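PDB 6IDY: lipase aflb from Neosartorya fumigata, which is a fungal lipase that probably hydrolyses the ester bonds of lipids and carries a bound calcium ion. Local coordinates for residues S305-T316 with S336-Q347; L346-A355 with Y359-L369. All blocks are in the same frame, centred on the assembly; numbering follows the deposited sequence.

In the fold
The two contacts form a worked example of how the edge of an alpha/beta-hydrolase sheet passes into the loops beyond it. Interaction 1 runs along the last two parallel strands, 310-314 and 341-345, and is only partly buried; its chemistry is mostly polar, with backbone bonds supplemented by hydroxyls, amides and a cationic stack at one end. Interaction 2 follows along the chain and is a more buried contact, mainly apolar, built round one hydrogen bond from an asparagine side chain, between helix 346-349 with its following turn and the start of helix 368-379. They share Leu346 and Gln347, and meet where Ser315 OG probably hydrogen-bonds to Tyr359 O and Ile313 packs on Val364.

Interaction 1: residues S305-T316 with S336-Q347; sequences SAYVPTTTIYST and SRAVGVSNNHLQ. With SO4 (sulfate ion), chain E.
OG1 of Thr312 sits between its backbone N and carbonyl carbon (chi1 77°), which turns it toward Asn343, where it donates to OD1 at 2.7 Å, in the carbonyl plane and on a lone pair. The two residues face each other on parallel strands 310-314 and 341-345, the latter an edge strand of an alpha/beta-hydrolase-type sheet. Asn343 ND2 is bonded to Leu333 O, so both ends of the amide are fixed. On the other face, Asn344 doubles its backbone bond: its N (2.8 Å) and ND2 (2.9 Å) approach Thr312 O from opposite faces of the carbonyl plane, while ND2 also donates to Ser342 OG. The ring of Tyr314 leans across the neighbouring strand, and His345 CA lies over the centre of one ring face.

Past the strand ends, Gln347 bends at chi2 (72°) and grips the opposing chain twice. Its OE1 receives Thr316 N at 2.8 Å from above the carbonyl plane, and its NE2 donates to Ser315 OG, which is also bonded to Tyr359 O. Thr316 OG1 meets His345 NE2 at the ring edge, 2.7 Å away. At the opposite end Arg337 lays its guanidinium on Tyr307, with planes 21° apart. Its NH1 donates to Ala306 O and Gly302 O, and its NE and NH2 share one oxygen, O3, of a sulfate probably taken up from the crystallisation liquor, with NE 2.9 Å from it.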
loop_
_atom_site.group_PDB
_atom_site.type_symbol
_atom_site.label_atom_id
_atom_site.label_comp_id
_atom_site.label_asym_id
_atom_site.label_seq_id
_atom_site.Cartn_x
_atom_site.Cartn_y
_atom_site.Cartn_z
ATOM N N SER A 305 12.927 -4.255 -13.967
ATOM C CA SER A 305 13.441 -2.905 -14.219
ATOM C C SER A 305 12.247 -1.954 -14.254
ATOM O O SER A 305 11.133 -2.381 -14.560
ATOM C CB SER A 305 14.198 -2.824 -15.547
ATOM O OG SER A 305 15.571 -3.138 -15.390
ATOM N N ALA A 306 12.471 -0.672 -13.946
ATOM C CA ALA A 306 11.393 0.316 -13.976
ATOM C C ALA A 306 10.891 0.594 -15.397
ATOM O O ALA A 306 11.628 0.388 -16.369
ATOM C CB ALA A 306 11.846 1.606 -13.323
ATOM N N TYR A 307 9.626 1.049 -15.511
ATOM C CA TYR A 307 8.992 1.397 -16.788
ATOM C C TYR A 307 8.904 2.899 -16.943
ATOM O O TYR A 307 8.763 3.400 -18.056
ATOM C CB TYR A 307 7.572 0.791 -16.859
ATOM C CG TYR A 307 7.614 -0.693 -17.103
ATOM C CD1 TYR A 307 7.851 -1.199 -18.377
ATOM C CD2 TYR A 307 7.535 -1.597 -16.045
ATOM C CE1 TYR A 307 7.948 -2.569 -18.603
ATOM C CE2 TYR A 307 7.648 -2.967 -16.258
ATOM C CZ TYR A 307 7.874 -3.446 -17.537
ATOM O OH TYR A 307 8.006 -4.790 -17.756
ATOM N N VAL A 308 8.894 3.610 -15.812
ATOM C CA VAL A 308 8.768 5.076 -15.720
ATOM C C VAL A 308 9.686 5.506 -14.546
ATOM O O VAL A 308 10.072 4.620 -13.773
ATOM C CB VAL A 308 7.273 5.497 -15.467
ATOM C CG1 VAL A 308 6.340 5.001 -16.567
ATOM C CG2 VAL A 308 6.768 5.039 -14.093
ATOM N N PRO A 309 10.028 6.811 -14.351
ATOM C CA PRO A 309 10.857 7.180 -13.183
ATOM C C PRO A 309 10.265 6.628 -11.883
ATOM O O PRO A 309 9.137 6.978 -11.524
ATOM C CB PRO A 309 10.853 8.711 -13.218
ATOM C CG PRO A 309 10.679 9.039 -14.681
ATOM C CD PRO A 309 9.688 8.006 -15.158
ATOM N N THR A 310 10.988 5.693 -11.229
ATOM C CA THR A 310 10.490 5.047 -10.009
ATOM C C THR A 310 11.353 5.369 -8.787
ATOM O O THR A 310 12.580 5.263 -8.836
ATOM C CB THR A 310 10.292 3.533 -10.224
ATOM O OG1 THR A 310 9.478 3.332 -11.385
ATOM C CG2 THR A 310 9.635 2.841 -9.026
ATOM N N THR A 311 10.681 5.744 -7.688
ATOM C CA THR A 311 11.278 6.061 -6.394
ATOM C C THR A 311 10.778 4.999 -5.394
ATOM O O THR A 311 9.615 5.042 -4.988
ATOM C CB THR A 311 10.867 7.492 -5.976
ATOM O OG1 THR A 311 11.167 8.396 -7.040
ATOM C CG2 THR A 311 11.539 7.949 -4.682
ATOM N N THR A 312 11.637 4.026 -5.037
ATOM C CA THR A 312 11.260 2.967 -4.084
ATOM C C THR A 312 11.751 3.371 -2.707
ATOM O O THR A 312 12.845 3.917 -2.597
ATOM C CB THR A 312 11.746 1.560 -4.522
ATOM O OG1 THR A 312 13.147 1.418 -4.273
ATOM C CG2 THR A 312 11.414 1.232 -5.986
ATOM N N ILE A 313 10.914 3.181 -1.667
ATOM C CA ILE A 313 11.248 3.573 -0.295
ATOM C C ILE A 313 10.870 2.426 0.621
ATOM O O ILE A 313 9.717 1.991 0.629
ATOM C CB ILE A 313 10.625 4.942 0.133
ATOM C CG1 ILE A 313 10.766 6.022 -0.990
ATOM C CG2 ILE A 313 11.266 5.422 1.442
ATOM C CD1 ILE A 313 9.766 7.130 -0.982
ATOM N N TYR A 314 11.850 1.910 1.369
ATOM C CA TYR A 314 11.645 0.714 2.190
ATOM C C TYR A 314 12.513 0.676 3.427
ATOM O O TYR A 314 13.535 1.361 3.490
ATOM C CB TYR A 314 11.867 -0.550 1.325
ATOM C CG TYR A 314 13.225 -0.598 0.656
ATOM C CD1 TYR A 314 13.493 0.158 -0.488
ATOM C CD2 TYR A 314 14.228 -1.434 1.134
ATOM C CE1 TYR A 314 14.732 0.094 -1.124
ATOM C CE2 TYR A 314 15.470 -1.509 0.505
ATOM C CZ TYR A 314 15.719 -0.739 -0.621
ATOM O OH TYR A 314 16.952 -0.795 -1.215
ATOM N N SER A 315 12.134 -0.189 4.385
ATOM C CA SER A 315 12.777 -0.301 5.687
ATOM C C SER A 315 13.182 -1.724 6.072
ATOM O O SER A 315 12.441 -2.669 5.803
ATOM C CB SER A 315 11.829 0.257 6.747
ATOM O OG SER A 315 12.303 0.117 8.077
ATOM N N THR A 316 14.309 -1.852 6.797
ATOM C CA THR A 316 14.814 -3.115 7.359
ATOM C C THR A 316 13.766 -3.703 8.330
ATOM O O THR A 316 13.595 -4.922 8.394
ATOM C CB THR A 316 16.146 -2.844 8.103
ATOM O OG1 THR A 316 17.152 -2.548 7.140
ATOM C CG2 THR A 316 16.623 -4.032 8.971
ATOM N N SER A 336 17.354 -0.902 -16.486
ATOM C CA SER A 336 17.829 -1.271 -17.822
ATOM C C SER A 336 17.196 -0.443 -18.958
ATOM O O SER A 336 17.805 -0.315 -20.024
ATOM C CB SER A 336 17.645 -2.766 -18.059
ATOM O OG SER A 336 18.373 -3.505 -17.092
ATOM N N ARG A 337 16.006 0.151 -18.719
ATOM C CA ARG A 337 15.344 1.006 -19.718
ATOM C C ARG A 337 15.894 2.425 -19.702
ATOM O O ARG A 337 15.668 3.173 -20.653
ATOM C CB ARG A 337 13.820 1.034 -19.519
ATOM C CG ARG A 337 13.199 -0.333 -19.686
ATOM C CD ARG A 337 11.680 -0.344 -19.688
ATOM N NE ARG A 337 11.242 -1.714 -19.960
ATOM C CZ ARG A 337 11.131 -2.665 -19.039
ATOM N NH1 ARG A 337 11.290 -2.377 -17.752
ATOM N NH2 ARG A 337 10.788 -3.895 -19.390
ATOM N N ALA A 338 16.628 2.791 -18.633
ATOM C CA ALA A 338 17.227 4.114 -18.406
ATOM C C ALA A 338 16.130 5.180 -18.263
ATOM O O ALA A 338 16.146 6.198 -18.957
ATOM C CB ALA A 338 18.222 4.472 -19.519
ATOM N N VAL A 339 15.164 4.928 -17.368
ATOM C CA VAL A 339 14.067 5.867 -17.100
ATOM C C VAL A 339 14.321 6.667 -15.803
ATOM O O VAL A 339 13.633 7.650 -15.536
ATOM C CB VAL A 339 12.663 5.194 -17.120
ATOM C CG1 VAL A 339 12.272 4.770 -18.531
ATOM C CG2 VAL A 339 12.582 4.016 -16.150
ATOM N N GLY A 340 15.318 6.235 -15.028
ATOM C CA GLY A 340 15.679 6.834 -13.753
ATOM C C GLY A 340 15.019 6.072 -12.623
ATOM O O GLY A 340 13.795 5.900 -12.614
ATOM N N VAL A 341 15.829 5.573 -11.690
ATOM C CA VAL A 341 15.372 4.803 -10.527
ATOM C C VAL A 341 16.188 5.202 -9.307
ATOM O O VAL A 341 17.402 5.346 -9.401
ATOM C CB VAL A 341 15.463 3.254 -10.744
ATOM C CG1 VAL A 341 15.080 2.475 -9.481
ATOM C CG2 VAL A 341 14.598 2.799 -11.904
ATOM N N SER A 342 15.523 5.338 -8.160
ATOM C CA SER A 342 16.201 5.529 -6.890
ATOM C C SER A 342 15.617 4.498 -5.936
ATOM O O SER A 342 14.398 4.364 -5.846
ATOM C CB SER A 342 16.072 6.960 -6.371
ATOM O OG SER A 342 14.752 7.307 -5.987
ATOM N N ASN A 343 16.487 3.692 -5.326
ATOM C CA ASN A 343 16.106 2.646 -4.376
ATOM C C ASN A 343 16.562 3.141 -3.032
ATOM O O ASN A 343 17.759 3.195 -2.744
ATOM C CB ASN A 343 16.699 1.292 -4.765
ATOM C CG ASN A 343 16.120 0.772 -6.056
ATOM O OD1 ASN A 343 14.922 0.517 -6.167
ATOM N ND2 ASN A 343 16.953 0.622 -7.059
ATOM N N ASN A 344 15.591 3.597 -2.246
ATOM C CA ASN A 344 15.832 4.308 -1.006
ATOM C C ASN A 344 15.561 3.495 0.254
ATOM O O ASN A 344 14.422 3.375 0.707
ATOM C CB ASN A 344 15.042 5.628 -1.030
ATOM C CG ASN A 344 15.299 6.422 -2.299
ATOM O OD1 ASN A 344 16.313 7.115 -2.439
ATOM N ND2 ASN A 344 14.402 6.309 -3.269
ATOM N N HIS A 345 16.649 2.952 0.826
ATOM C CA HIS A 345 16.639 2.164 2.056
ATOM C C HIS A 345 16.805 3.132 3.219
ATOM O O HIS A 345 17.840 3.800 3.322
ATOM C CB HIS A 345 17.772 1.126 2.023
ATOM C CG HIS A 345 17.810 0.215 3.210
ATOM N ND1 HIS A 345 18.969 0.028 3.939
ATOM C CD2 HIS A 345 16.826 -0.540 3.753
ATOM C CE1 HIS A 345 18.664 -0.841 4.883
ATOM N NE2 HIS A 345 17.385 -1.212 4.806
ATOM N N LEU A 346 15.769 3.237 4.078
ATOM C CA LEU A 346 15.759 4.165 5.222
ATOM C C LEU A 346 16.996 4.083 6.100
ATOM O O LEU A 346 17.576 5.113 6.423
ATOM C CB LEU A 346 14.505 3.985 6.106
ATOM C CG LEU A 346 13.125 4.099 5.469
ATOM C CD1 LEU A 346 12.056 3.984 6.538
ATOM C CD2 LEU A 346 12.947 5.421 4.743
ATOM N N GLN A 347 17.391 2.857 6.478
ATOM C CA GLN A 347 18.508 2.565 7.381
ATOM C C GLN A 347 19.890 2.788 6.745
ATOM O O GLN A 347 20.891 2.755 7.457
ATOM C CB GLN A 347 18.374 1.152 7.986
ATOM C CG GLN A 347 17.178 0.983 8.950
ATOM C CD GLN A 347 15.823 0.968 8.261
ATOM O OE1 GLN A 347 15.687 0.559 7.101
ATOM N NE2 GLN A 347 14.785 1.415 8.960
HETATM S S SO4 E . 9.490 -3.377 -23.078
HETATM O O1 SO4 E . 9.131 -2.053 -23.592
HETATM O O2 SO4 E . 9.663 -4.296 -24.209
HETATM O O3 SO4 E . 10.729 -3.281 -22.330
HETATM O O4 SO4 E . 8.427 -3.867 -22.211
HETATM O O HOH W 1 14.316 0.675 -16.259
#

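Interaction 2: residues L346-A355 with Y359-L369; sequences LQTICGGKPA and YTHEGVLYNPL
Asn367 ND2 donates to Ala355 O at 2.8 Å, within its own amide plane and on a lone pair of the carbonyl. This bond joins two parts of the loop region that follows the last sheet strand of the alpha/beta-hydrolase fold: the short 3-10 segment that begins at Pro354, beyond the turn after helix 346-349, and the N-cap residue of helix 368-379. Along the chain between these two residues comes His361, which is hydrogen-bonded to Ser233 and Asp318 in the manner of a Ser-His-Asp catalytic triad and is therefore probably the catalytic histidine.

The amide of Asn367 is held from several directions. With CG anti to the backbone N (chi1 -178°), the side chain reaches toward 346-355, and ND2 lies over the centre of one face of the Tyr359 ring, 3.1 Å above its plane. As the N-cap, Asn367 takes a weak capping bond from Leu369 N on its OD1. Leu346 comes from the opposite direction and straddles the amide, its CD1 near ND2 and its CD2 3.4 Å from OD1. The Tyr359 ring in turn has Pro354 O at its edge, 3.5 Å from CE1, and its hydroxyl is bonded to Val398 O.

The remainder is apolar. Ala355 CB touches Pro368 CG at 3.7 Å. Leu369 crosses Ile349 at about a right angle, and its CD2 lies 3.8 Å from Ile349 CG2. Cys350 opens a type II turn to Lys353 and is disulfide-bonded to Cys395, which ties this corner to helix 391-396; its SG also packs against Leu369 CD2, at 3.8 Å.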
loop_
_atom_site.group_PDB
_atom_site.type_symbol
_atom_site.label_atom_id
_atom_site.label_comp_id
_atom_site.label_asym_id
_atom_site.label_seq_id
_atom_site.Cartn_x
_atom_site.Cartn_y
_atom_site.Cartn_z
ATOM N N LEU A 346 15.769 3.237 4.078
ATOM C CA LEU A 346 15.759 4.165 5.222
ATOM C C LEU A 346 16.996 4.083 6.100
ATOM O O LEU A 346 17.576 5.113 6.423
ATOM C CB LEU A 346 14.505 3.985 6.106
ATOM C CG LEU A 346 13.125 4.099 5.469
ATOM C CD1 LEU A 346 12.056 3.984 6.538
ATOM C CD2 LEU A 346 12.947 5.421 4.743
ATOM N N GLN A 347 17.391 2.857 6.478
ATOM C CA GLN A 347 18.508 2.565 7.381
ATOM C C GLN A 347 19.890 2.788 6.745
ATOM O O GLN A 347 20.891 2.755 7.457
ATOM C CB GLN A 347 18.374 1.152 7.986
ATOM C CG GLN A 347 17.178 0.983 8.950
ATOM C CD GLN A 347 15.823 0.968 8.261
ATOM O OE1 GLN A 347 15.687 0.559 7.101
ATOM N NE2 GLN A 347 14.785 1.415 8.960
ATOM N N THR A 348 19.947 3.056 5.431
ATOM C CA THR A 348 21.192 3.394 4.735
ATOM C C THR A 348 21.291 4.921 4.668
ATOM O O THR A 348 22.249 5.487 5.188
ATOM C CB THR A 348 21.257 2.738 3.337
ATOM O OG1 THR A 348 21.344 1.326 3.483
ATOM C CG2 THR A 348 22.449 3.220 2.519
ATOM N N ILE A 349 20.305 5.576 4.021
ATOM C CA ILE A 349 20.255 7.033 3.839
ATOM C C ILE A 349 20.232 7.775 5.183
ATOM O O ILE A 349 20.964 8.757 5.340
ATOM C CB ILE A 349 19.091 7.448 2.896
ATOM C CG1 ILE A 349 19.242 6.782 1.508
ATOM C CG2 ILE A 349 18.982 8.978 2.763
ATOM C CD1 ILE A 349 17.984 6.706 0.725
ATOM N N CYS A 350 19.421 7.291 6.151
ATOM C CA CYS A 350 19.317 7.899 7.480
ATOM C C CYS A 350 19.875 6.985 8.582
ATOM O O CYS A 350 19.327 6.944 9.682
ATOM C CB CYS A 350 17.880 8.328 7.773
ATOM S SG CYS A 350 17.259 9.652 6.704
ATOM N N GLY A 351 20.967 6.277 8.278
ATOM C CA GLY A 351 21.636 5.370 9.208
ATOM C C GLY A 351 22.040 6.035 10.507
ATOM O O GLY A 351 22.679 7.093 10.487
ATOM N N GLY A 352 21.599 5.445 11.624
ATOM C CA GLY A 352 21.866 5.936 12.977
ATOM C C GLY A 352 21.218 7.268 13.306
ATOM O O GLY A 352 21.681 7.975 14.201
ATOM N N LYS A 353 20.145 7.625 12.573
ATOM C CA LYS A 353 19.394 8.871 12.745
ATOM C C LYS A 353 17.906 8.554 13.005
ATOM O O LYS A 353 17.469 7.461 12.636
ATOM C CB LYS A 353 19.554 9.777 11.501
ATOM C CG LYS A 353 20.991 10.210 11.177
ATOM C CD LYS A 353 21.458 11.406 12.004
ATOM C CE LYS A 353 22.808 11.926 11.565
ATOM N NZ LYS A 353 23.918 11.005 11.935
ATOM N N PRO A 354 17.107 9.480 13.607
ATOM C CA PRO A 354 15.689 9.169 13.892
ATOM C C PRO A 354 14.857 8.617 12.723
ATOM O O PRO A 354 14.122 7.656 12.931
ATOM C CB PRO A 354 15.140 10.505 14.404
ATOM C CG PRO A 354 16.298 11.134 15.070
ATOM C CD PRO A 354 17.468 10.804 14.164
ATOM N N ALA A 355 14.992 9.184 11.510
ATOM C CA ALA A 355 14.255 8.736 10.321
ATOM C C ALA A 355 14.688 7.346 9.815
ATOM O O ALA A 355 13.972 6.733 9.020
ATOM C CB ALA A 355 14.363 9.767 9.210
ATOM N N TYR A 359 10.760 1.657 11.472
ATOM C CA TYR A 359 9.635 1.960 10.601
ATOM C C TYR A 359 9.157 0.679 9.988
ATOM O O TYR A 359 9.875 0.031 9.231
ATOM C CB TYR A 359 9.967 3.027 9.543
ATOM C CG TYR A 359 10.154 4.388 10.167
ATOM C CD1 TYR A 359 11.391 4.777 10.676
ATOM C CD2 TYR A 359 9.080 5.264 10.318
ATOM C CE1 TYR A 359 11.562 6.009 11.299
ATOM C CE2 TYR A 359 9.242 6.509 10.929
ATOM C CZ TYR A 359 10.490 6.879 11.405
ATOM O OH TYR A 359 10.679 8.085 12.017
ATOM N N THR A 360 7.941 0.297 10.353
ATOM C CA THR A 360 7.290 -0.932 9.905
ATOM C C THR A 360 6.918 -0.838 8.409
ATOM O O THR A 360 7.158 0.190 7.768
ATOM C CB THR A 360 6.045 -1.152 10.762
ATOM O OG1 THR A 360 5.238 0.020 10.663
ATOM C CG2 THR A 360 6.366 -1.432 12.231
ATOM N N HIS A 361 6.326 -1.910 7.868
ATOM C CA HIS A 361 5.849 -1.989 6.488
ATOM C C HIS A 361 4.892 -0.814 6.242
ATOM O O HIS A 361 5.063 -0.077 5.272
ATOM C CB HIS A 361 5.130 -3.331 6.302
ATOM C CG HIS A 361 4.631 -3.595 4.919
ATOM N ND1 HIS A 361 5.500 -3.845 3.870
ATOM C CD2 HIS A 361 3.363 -3.716 4.474
ATOM C CE1 HIS A 361 4.732 -4.077 2.819
ATOM N NE2 HIS A 361 3.442 -4.022 3.139
ATOM N N GLU A 362 3.927 -0.619 7.167
ATOM C CA GLU A 362 2.950 0.480 7.179
ATOM C C GLU A 362 3.605 1.795 7.610
ATOM O O GLU A 362 3.247 2.841 7.085
ATOM C CB GLU A 362 1.705 0.145 8.047
ATOM C CG GLU A 362 1.941 -0.125 9.539
ATOM C CD GLU A 362 2.560 -1.456 9.945
ATOM O OE1 GLU A 362 2.791 -2.307 9.058
ATOM O OE2 GLU A 362 2.830 -1.644 11.152
ATOM N N GLY A 363 4.585 1.714 8.514
ATOM C CA GLY A 363 5.326 2.853 9.057
ATOM C C GLY A 363 6.052 3.727 8.058
ATOM O O GLY A 363 6.234 4.918 8.312
ATOM N N VAL A 364 6.463 3.164 6.907
ATOM C CA VAL A 364 7.146 3.945 5.862
ATOM C C VAL A 364 6.190 5.051 5.317
ATOM O O VAL A 364 6.660 6.118 4.917
ATOM C CB VAL A 364 7.811 3.063 4.757
ATOM C CG1 VAL A 364 8.665 3.909 3.805
ATOM C CG2 VAL A 364 8.672 1.966 5.374
ATOM N N LEU A 365 4.850 4.834 5.412
ATOM C CA LEU A 365 3.834 5.822 5.002
ATOM C C LEU A 365 3.914 7.133 5.812
ATOM O O LEU A 365 3.487 8.184 5.325
ATOM C CB LEU A 365 2.418 5.234 5.090
ATOM C CG LEU A 365 2.074 4.098 4.120
ATOM C CD1 LEU A 365 0.833 3.345 4.592
ATOM C CD2 LEU A 365 1.906 4.619 2.689
ATOM N N TYR A 366 4.445 7.067 7.045
ATOM C CA TYR A 366 4.595 8.258 7.879
ATOM C C TYR A 366 6.074 8.608 8.113
ATOM O O TYR A 366 6.381 9.397 9.004
ATOM C CB TYR A 366 3.781 8.170 9.195
ATOM C CG TYR A 366 4.054 6.968 10.081
ATOM C CD1 TYR A 366 5.261 6.839 10.766
ATOM C CD2 TYR A 366 3.069 6.014 10.315
ATOM C CE1 TYR A 366 5.503 5.753 11.607
ATOM C CE2 TYR A 366 3.296 4.929 11.162
ATOM C CZ TYR A 366 4.512 4.808 11.813
ATOM O OH TYR A 366 4.748 3.728 12.629
ATOM N N ASN A 367 6.986 8.033 7.312
ATOM C CA ASN A 367 8.420 8.302 7.450
ATOM C C ASN A 367 8.806 9.670 6.826
ATOM O O ASN A 367 8.411 9.944 5.691
ATOM C CB ASN A 367 9.261 7.159 6.874
ATOM C CG ASN A 367 10.733 7.391 7.048
ATOM O OD1 ASN A 367 11.378 8.037 6.224
ATOM N ND2 ASN A 367 11.289 6.907 8.144
ATOM N N PRO A 368 9.578 10.530 7.541
ATOM C CA PRO A 368 9.917 11.855 6.982
ATOM C C PRO A 368 10.761 11.826 5.715
ATOM O O PRO A 368 10.564 12.680 4.852
ATOM C CB PRO A 368 10.625 12.568 8.135
ATOM C CG PRO A 368 11.062 11.497 9.040
ATOM C CD PRO A 368 10.108 10.374 8.913
ATOM N N LEU A 369 11.677 10.846 5.594
ATOM C CA LEU A 369 12.507 10.676 4.400
ATOM C C LEU A 369 11.632 10.227 3.220
ATOM O O LEU A 369 11.794 10.759 2.122
ATOM C CB LEU A 369 13.678 9.701 4.648
ATOM C CG LEU A 369 14.593 9.379 3.450
ATOM C CD1 LEU A 369 15.447 10.588 3.033
ATOM C CD2 LEU A 369 15.451 8.155 3.725
#